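Local coordinates for hydrazine synthase beta subunit (Candidatus Kuenenia stuttgartiensis, PDB 5C2V), which serves in the hydrazine synthase complex, which makes hydrazine from nitric oxide and ammonium, and may modulate hydroxylamine passage from the gamma to the alpha active site, at the interface of chains A and B, the interface of chains C and A and the interface of chains C and B. Coordinates in Å, arbitrary orientation; residue numbers count along the deposited sequence, not the author numbering. Chains: chain A, Hydrazine synthase beta subunit; chain B, Hydrazine synthase gamma subunit; chain C, Hydrazine synthase alpha subunit.

Contact 1: the interface of chains A and B. Residues chain A 58, 98, 100, 116, 145; chain B 68-70.
B:Arg70 lies over one face of the A:Trp98 indole, the two side chains sliding past each other in opposite directions with ring and guanidinium planes 22° apart. Guanidinium carbon CZ of B:Arg70 stacks as a cation-pi partner on the five-membered ring, and its methylene CD sits over the six-membered ring, 3.5 Å from CH2 of A:Trp98. The nearly straight run of B:Arg70 from CG to NE (chi2 165°) stretches it along the indole. B:Tyr68 lies against the opposite face of the guanidinium, toward its rim, so that group is sandwiched between two aromatic rings. Polar links flank this stack. NH2 of B:Arg70 reaches OG of A:Ser116 at 2.9 Å in a weak, bent hydrogen bond; that hydroxyl in turn donates to the carbonyl O of A:Trp98. A:Arg145 meets gamma through a salt bridge, its NH2 2.9 Å from carboxylate OE1 of B:Glu69, which lies at the guanidinium edge. NH1 of A:Arg145 also comes to the phenol OH of B:Tyr68 in the ring plane, 2.6 Å away, a hydrogen bond. In the second shell, indole NE1 of A:Trp98 meets OE1 of A:Glu58 from above the carboxylate plane, which would help to fix the ring, and the carboxylate's negative charge probably steadies the nearby B:Arg70. The patch seats the loop directly after gamma's haem-binding CXXCH motif (B:Cys63, B:Cys66, B:His67) on the beta-propeller.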
# COMPACT_ATOMS: atom_id res chain seq x y z
N GLU A 58 11.00 -57.08 16.24
CA GLU A 58 10.58 -55.71 15.92
C GLU A 58 9.12 -55.46 15.54
O GLU A 58 8.73 -54.30 15.35
CB GLU A 58 11.52 -55.16 14.86
CG GLU A 58 12.91 -55.02 15.44
CD GLU A 58 13.94 -54.55 14.45
OE1 GLU A 58 13.65 -54.49 13.24
OE2 GLU A 58 15.06 -54.23 14.92
N TRP A 98 15.58 -60.33 8.13
CA TRP A 98 15.06 -59.26 8.97
C TRP A 98 13.59 -58.95 8.72
O TRP A 98 13.28 -57.95 8.07
CB TRP A 98 15.87 -57.98 8.78
CG TRP A 98 15.68 -57.03 9.91
CD1 TRP A 98 14.51 -56.47 10.34
CD2 TRP A 98 16.69 -56.57 10.80
NE1 TRP A 98 14.74 -55.67 11.43
CE2 TRP A 98 16.07 -55.72 11.73
CE3 TRP A 98 18.07 -56.79 10.90
CZ2 TRP A 98 16.78 -55.09 12.74
CZ3 TRP A 98 18.77 -56.16 11.90
CH2 TRP A 98 18.13 -55.32 12.81
N SER A 100 10.76 -56.95 9.26
CA SER A 100 10.50 -55.72 10.02
C SER A 100 9.02 -55.46 10.27
O SER A 100 8.66 -54.52 10.97
CB SER A 100 11.12 -54.53 9.29
OG SER A 100 10.64 -54.43 7.96
N SER A 116 13.13 -57.05 5.39
CA SER A 116 13.74 -55.73 5.23
C SER A 116 15.24 -55.72 5.00
O SER A 116 15.85 -54.65 4.97
CB SER A 116 13.42 -54.86 6.45
OG SER A 116 13.92 -55.45 7.64
N ARG A 145 10.17 -52.24 4.15
CA ARG A 145 10.14 -52.00 5.60
C ARG A 145 8.89 -52.57 6.27
O ARG A 145 8.96 -53.18 7.33
CB ARG A 145 10.24 -50.50 5.88
CG ARG A 145 10.27 -50.14 7.36
CD ARG A 145 11.36 -50.90 8.10
NE ARG A 145 11.45 -50.48 9.50
CZ ARG A 145 12.41 -49.69 9.98
NH1 ARG A 145 13.36 -49.23 9.17
NH2 ARG A 145 12.42 -49.36 11.26
N TYR B 68 21.58 -44.68 9.62
CA TYR B 68 20.33 -45.37 9.90
C TYR B 68 20.21 -45.78 11.40
O TYR B 68 21.00 -45.30 12.20
CB TYR B 68 20.24 -46.55 8.92
CG TYR B 68 19.07 -47.43 9.08
CD1 TYR B 68 17.78 -47.02 8.66
CD2 TYR B 68 19.22 -48.67 9.66
CE1 TYR B 68 16.71 -47.85 8.83
CE2 TYR B 68 18.16 -49.47 9.84
CZ TYR B 68 16.92 -49.11 9.44
OH TYR B 68 15.83 -49.93 9.60
N GLU B 69 19.29 -46.66 11.79
CA GLU B 69 19.16 -46.96 13.23
C GLU B 69 19.54 -48.38 13.69
O GLU B 69 19.57 -48.65 14.90
CB GLU B 69 17.75 -46.63 13.72
CG GLU B 69 16.70 -47.67 13.45
CD GLU B 69 15.87 -47.34 12.24
OE1 GLU B 69 14.90 -48.07 11.97
OE2 GLU B 69 16.18 -46.33 11.57
N ARG B 70 19.81 -49.27 12.74
CA ARG B 70 20.34 -50.60 13.02
C ARG B 70 21.85 -50.42 13.06
O ARG B 70 22.62 -51.37 13.20
CB ARG B 70 19.90 -51.61 11.96
CG ARG B 70 18.40 -51.89 11.94
CD ARG B 70 18.01 -52.60 10.64
NE ARG B 70 16.56 -52.66 10.46
CZ ARG B 70 15.97 -53.05 9.33
NH1 ARG B 70 16.70 -53.39 8.28
NH2 ARG B 70 14.65 -53.10 9.25

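Contact 2: the interface of chains C and A. Residues chain C 324; chain A 306-307, 309-310.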
# COMPACT_ATOMS: atom_id res chain seq x y z
N LYS C 324 -0.69 -16.13 9.34
CA LYS C 324 -1.72 -16.94 9.97
C LYS C 324 -1.60 -16.94 11.50
O LYS C 324 -2.60 -17.10 12.20
CB LYS C 324 -1.67 -18.38 9.44
CG LYS C 324 -0.33 -19.07 9.64
CD LYS C 324 -0.29 -20.43 8.95
CE LYS C 324 -0.36 -20.28 7.44
NZ LYS C 324 -0.27 -21.60 6.75
N GLY A 306 5.09 -23.14 6.65
CA GLY A 306 3.96 -22.68 7.44
C GLY A 306 2.70 -23.48 7.19
O GLY A 306 1.67 -23.23 7.82
N LEU A 307 2.77 -24.45 6.28
CA LEU A 307 1.57 -25.15 5.80
C LEU A 307 0.97 -26.09 6.85
O LEU A 307 -0.25 -26.21 6.95
CB LEU A 307 1.89 -25.93 4.53
CG LEU A 307 0.73 -26.72 3.90
CD1 LEU A 307 -0.41 -25.79 3.54
CD2 LEU A 307 1.20 -27.49 2.68
N ARG A 309 0.45 -25.90 9.95
CA ARG A 309 -0.46 -25.26 10.88
C ARG A 309 -1.90 -25.26 10.39
O ARG A 309 -2.83 -25.09 11.17
CB ARG A 309 -0.00 -23.83 11.17
CG ARG A 309 1.29 -23.75 11.95
CD ARG A 309 1.20 -24.57 13.23
NE ARG A 309 2.41 -24.47 14.05
CZ ARG A 309 2.58 -23.57 15.01
NH1 ARG A 309 1.63 -22.69 15.28
NH2 ARG A 309 3.71 -23.55 15.70
N ASP A 310 -2.08 -25.45 9.08
CA ASP A 310 -3.42 -25.58 8.54
C ASP A 310 -4.05 -26.90 9.00
O ASP A 310 -5.14 -26.90 9.57
CB ASP A 310 -3.41 -25.50 7.01
CG ASP A 310 -3.00 -24.13 6.50
OD1 ASP A 310 -2.93 -23.19 7.32
OD2 ASP A 310 -2.75 -23.99 5.29
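The side-chain amine NZ of C:Lys324 is gripped by two oxygens of the beta subunit. The shorter link is a hydrogen bond to the backbone carbonyl O of A:Gly306, 2.8 Å from NZ; the amine stands well above the carbonyl plane, 59° out of it, so the oxygen is not met on a lone pair. A salt bridge joins the same nitrogen to carboxylate OD1 of A:Asp310 at 3.2 Å, again from above the plane of the acceptor. The other carboxylate oxygen, OD2 of A:Asp310, is farther off, 3.7 Å from NZ. The lysine and aspartate side chains cross at about a right angle, the amine end of one coming over the flat group of the other. The lysine chain gets there by a bend at chi3 (66°), with the outer carbons then running straight to the amine. Its methylenes pass alongside A:Gly306, while CD lies at ordinary packing distance from CB of A:Arg309. Both acceptors lie in one short segment, A:Gly306 in the loop before helix 308-311 and A:Asp310 within that helix, just ahead of strand 312-317. The two oxygens together would steady a positive charge here. This small polar contact ties 3-10 helix 323-325 of alpha, which carries the lysine, to the beta-propeller subunit within the heterotrimer. CD and CE of C:Lys324 each lie 3.6 Å from the carbonyl O of A:Gly306.

Contact 3: the interface of chains A and B. Residues chain A 166, 214; chain B 88, 240, 243, 245-246.
A:Trp214 packs the benzo edge of its indole against gamma residues and presents CE3 to B:Trp88, whose CH2 is 3.6 Å away. The two six-membered rings meet edge to face, planes 81° apart and centroids 5.3 Å from one another: the rim of A:Trp214 points at the face of B:Trp88. Farther round the same rim, B:Pro246 closes the end of the indole, its CA in the ring plane and 3.7 Å from CH2 of A:Trp214. Its CB also touches CZ3 of A:Trp214 and lies over the same face of B:Trp88, so the proline packs in the corner where the two tryptophans meet. The carbonyl O of B:Gly240 stands above one indole face, toward its rim, and the carbonyl of B:Ser243 lies beside CZ2 of A:Trp214. The indole reaches this setting with CG anti to the carbonyl carbon (chi1 -65°). In the next shell B:Thr245 precedes the proline and would set its position through the peptide bond between them. The tryptophan pair seats a gamma loop on beta within the heterotrimer. The beta side is built from loops of the propeller, A:Trp214 just after strand 203-211 and A:Ile166, whose approach to gamma is doubtful, just before strand 168-174. In gamma, B:Trp88 precedes strand 89-90, and B:Gly240 to B:Pro246 belong to the loop linking helix 229-234 to strand 256-257.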
# COMPACT_ATOMS: atom_id res chain seq x y z
N ILE A 166 17.87 -42.24 -3.64
CA ILE A 166 17.16 -40.99 -3.43
C ILE A 166 15.67 -41.16 -3.71
O ILE A 166 14.82 -40.65 -2.98
CB ILE A 166 17.71 -39.86 -4.31
CG1 ILE A 166 19.14 -39.54 -3.90
CG2 ILE A 166 16.85 -38.62 -4.21
CD1 ILE A 166 19.79 -38.53 -4.78
N TRP A 214 22.17 -32.98 -2.89
CA TRP A 214 22.96 -32.30 -3.92
C TRP A 214 23.44 -30.94 -3.45
O TRP A 214 24.05 -30.19 -4.20
CB TRP A 214 22.15 -32.16 -5.22
CG TRP A 214 21.82 -33.47 -5.87
CD1 TRP A 214 20.58 -34.02 -6.01
CD2 TRP A 214 22.74 -34.41 -6.44
NE1 TRP A 214 20.67 -35.23 -6.66
CE2 TRP A 214 21.98 -35.49 -6.93
CE3 TRP A 214 24.13 -34.43 -6.60
CZ2 TRP A 214 22.57 -36.59 -7.56
CZ3 TRP A 214 24.71 -35.52 -7.23
CH2 TRP A 214 23.93 -36.58 -7.70
N TRP B 88 32.34 -35.54 -3.14
CA TRP B 88 31.23 -36.28 -2.55
C TRP B 88 31.67 -37.45 -1.68
O TRP B 88 32.66 -38.12 -1.99
CB TRP B 88 30.30 -36.80 -3.65
CG TRP B 88 29.77 -35.71 -4.53
CD1 TRP B 88 30.27 -35.31 -5.73
CD2 TRP B 88 28.63 -34.89 -4.27
NE1 TRP B 88 29.52 -34.28 -6.24
CE2 TRP B 88 28.50 -34.00 -5.36
CE3 TRP B 88 27.71 -34.81 -3.23
CZ2 TRP B 88 27.49 -33.05 -5.43
CZ3 TRP B 88 26.70 -33.87 -3.30
CH2 TRP B 88 26.60 -33.00 -4.39
N GLY B 240 22.57 -33.65 -13.35
CA GLY B 240 21.23 -34.14 -13.07
C GLY B 240 20.92 -34.31 -11.59
O GLY B 240 21.76 -34.74 -10.81
N SER B 243 19.54 -38.47 -10.15
CA SER B 243 20.41 -39.63 -10.01
C SER B 243 20.59 -40.03 -8.55
O SER B 243 20.67 -39.18 -7.67
CB SER B 243 21.78 -39.34 -10.63
OG SER B 243 21.64 -38.92 -11.98
N THR B 245 23.26 -41.49 -7.48
CA THR B 245 24.67 -41.24 -7.22
C THR B 245 25.26 -40.26 -8.22
O THR B 245 24.82 -40.21 -9.37
CB THR B 245 25.49 -42.55 -7.28
OG1 THR B 245 25.65 -42.95 -8.65
CG2 THR B 245 24.78 -43.65 -6.53
N PRO B 246 26.25 -39.46 -7.79
CA PRO B 246 26.94 -38.55 -8.71
C PRO B 246 27.84 -39.29 -9.70
O PRO B 246 28.54 -40.22 -9.31
CB PRO B 246 27.76 -37.67 -7.78
CG PRO B 246 28.00 -38.52 -6.58
CD PRO B 246 26.75 -39.33 -6.41

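Contact 4: the interface of chains C and B. Residues chain C 571-573; chain B 239, 241.
C:His573 and B:Tyr239 form the close half of the contact. The backbone carbonyl O of B:Tyr239 tucks against the base of the imidazole, 3.3 Å from CG and 3.2 Å from ND1 of C:His573. ND1 could donate to it if it carries a hydrogen, but the oxygen stands well out of the ring plane, so such a hydrogen bond would be poorly directed. CE1 of C:His573 packs on CA of B:Tyr239 at 3.8 Å, and CD1 of the phenol ring lies over one imidazole face toward its rim. The tyrosine thus touches mainly through its backbone and the near side of its ring, while its hydroxyl points away from the histidine. The imidazole swings to the gamma side with CG opposite the backbone N (chi1 -165°). The other half is looser. There CG2 of B:Val241 rests 3.7 Å from the backbone O of C:Asn571 and 3.9 Å from its amide ND2, so a methyl group meets polar atoms at packing distance. The two side chains run at a slant to one another, and C:Ile572 between the flanking residues barely touches gamma. The alpha stretch lies shortly after C:Tyr564, an axial iron ligand of one of alpha's two haems. Pairing it with a gamma loop joins the two catalytic subunits a few residues along the chain from that haem ligand, which fits a complex that passes an intermediate from one to the other.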
# COMPACT_ATOMS: atom_id res chain seq x y z
N ASN C 571 16.31 -28.68 -3.60
CA ASN C 571 17.41 -29.57 -3.95
C ASN C 571 17.85 -29.25 -5.37
O ASN C 571 17.09 -29.42 -6.33
CB ASN C 571 17.00 -31.04 -3.83
CG ASN C 571 18.19 -31.98 -3.80
OD1 ASN C 571 19.28 -31.60 -3.38
ND2 ASN C 571 17.98 -33.21 -4.24
N ILE C 572 19.08 -28.78 -5.50
CA ILE C 572 19.60 -28.30 -6.76
C ILE C 572 21.04 -28.76 -6.94
O ILE C 572 21.86 -28.62 -6.04
CB ILE C 572 19.57 -26.75 -6.86
CG1 ILE C 572 18.15 -26.21 -6.64
CG2 ILE C 572 20.10 -26.28 -8.21
CD1 ILE C 572 18.04 -24.71 -6.76
N HIS C 573 21.33 -29.32 -8.11
CA HIS C 573 22.69 -29.71 -8.43
C HIS C 573 23.26 -28.64 -9.34
O HIS C 573 22.89 -28.54 -10.51
CB HIS C 573 22.70 -31.09 -9.10
CG HIS C 573 24.05 -31.73 -9.16
ND1 HIS C 573 24.25 -32.97 -9.73
CD2 HIS C 573 25.26 -31.31 -8.72
CE1 HIS C 573 25.53 -33.28 -9.64
NE2 HIS C 573 26.16 -32.30 -9.03
N TYR B 239 25.06 -33.01 -14.18
CA TYR B 239 24.50 -32.18 -13.13
C TYR B 239 23.06 -32.55 -12.79
O TYR B 239 22.39 -31.82 -12.05
CB TYR B 239 24.62 -30.71 -13.53
CG TYR B 239 26.06 -30.27 -13.67
CD1 TYR B 239 26.83 -29.98 -12.55
CD2 TYR B 239 26.67 -30.19 -14.92
CE1 TYR B 239 28.15 -29.59 -12.67
CE2 TYR B 239 27.99 -29.80 -15.05
CZ TYR B 239 28.73 -29.51 -13.92
OH TYR B 239 30.04 -29.13 -14.04
N VAL B 241 19.69 -33.95 -11.21
CA VAL B 241 19.27 -34.00 -9.81
C VAL B 241 18.51 -35.28 -9.44
O VAL B 241 18.21 -35.52 -8.27
CB VAL B 241 18.38 -32.77 -9.48
CG1 VAL B 241 16.94 -33.02 -9.94
CG2 VAL B 241 18.42 -32.43 -8.00

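Contacts 3 and 4 are neighbours, the centres of their C-alpha atoms about 8 Å apart, and share one gamma loop: B:Gly240 faces beta in contact 3, whereas B:Tyr239 and B:Val241 face alpha in contact 4. That loop therefore lies where all three subunits converge. Contact 1, a second beta-gamma patch, is about 24 Å from contact 3, so beta and gamma meet at well-separated places. Contact 2 joins beta to alpha about 33 Å from contact 1 and 28 Å from contact 4. Together the patches link every pair of subunits within the heterotrimer, so beta touches both catalytic partners, which also meet each other.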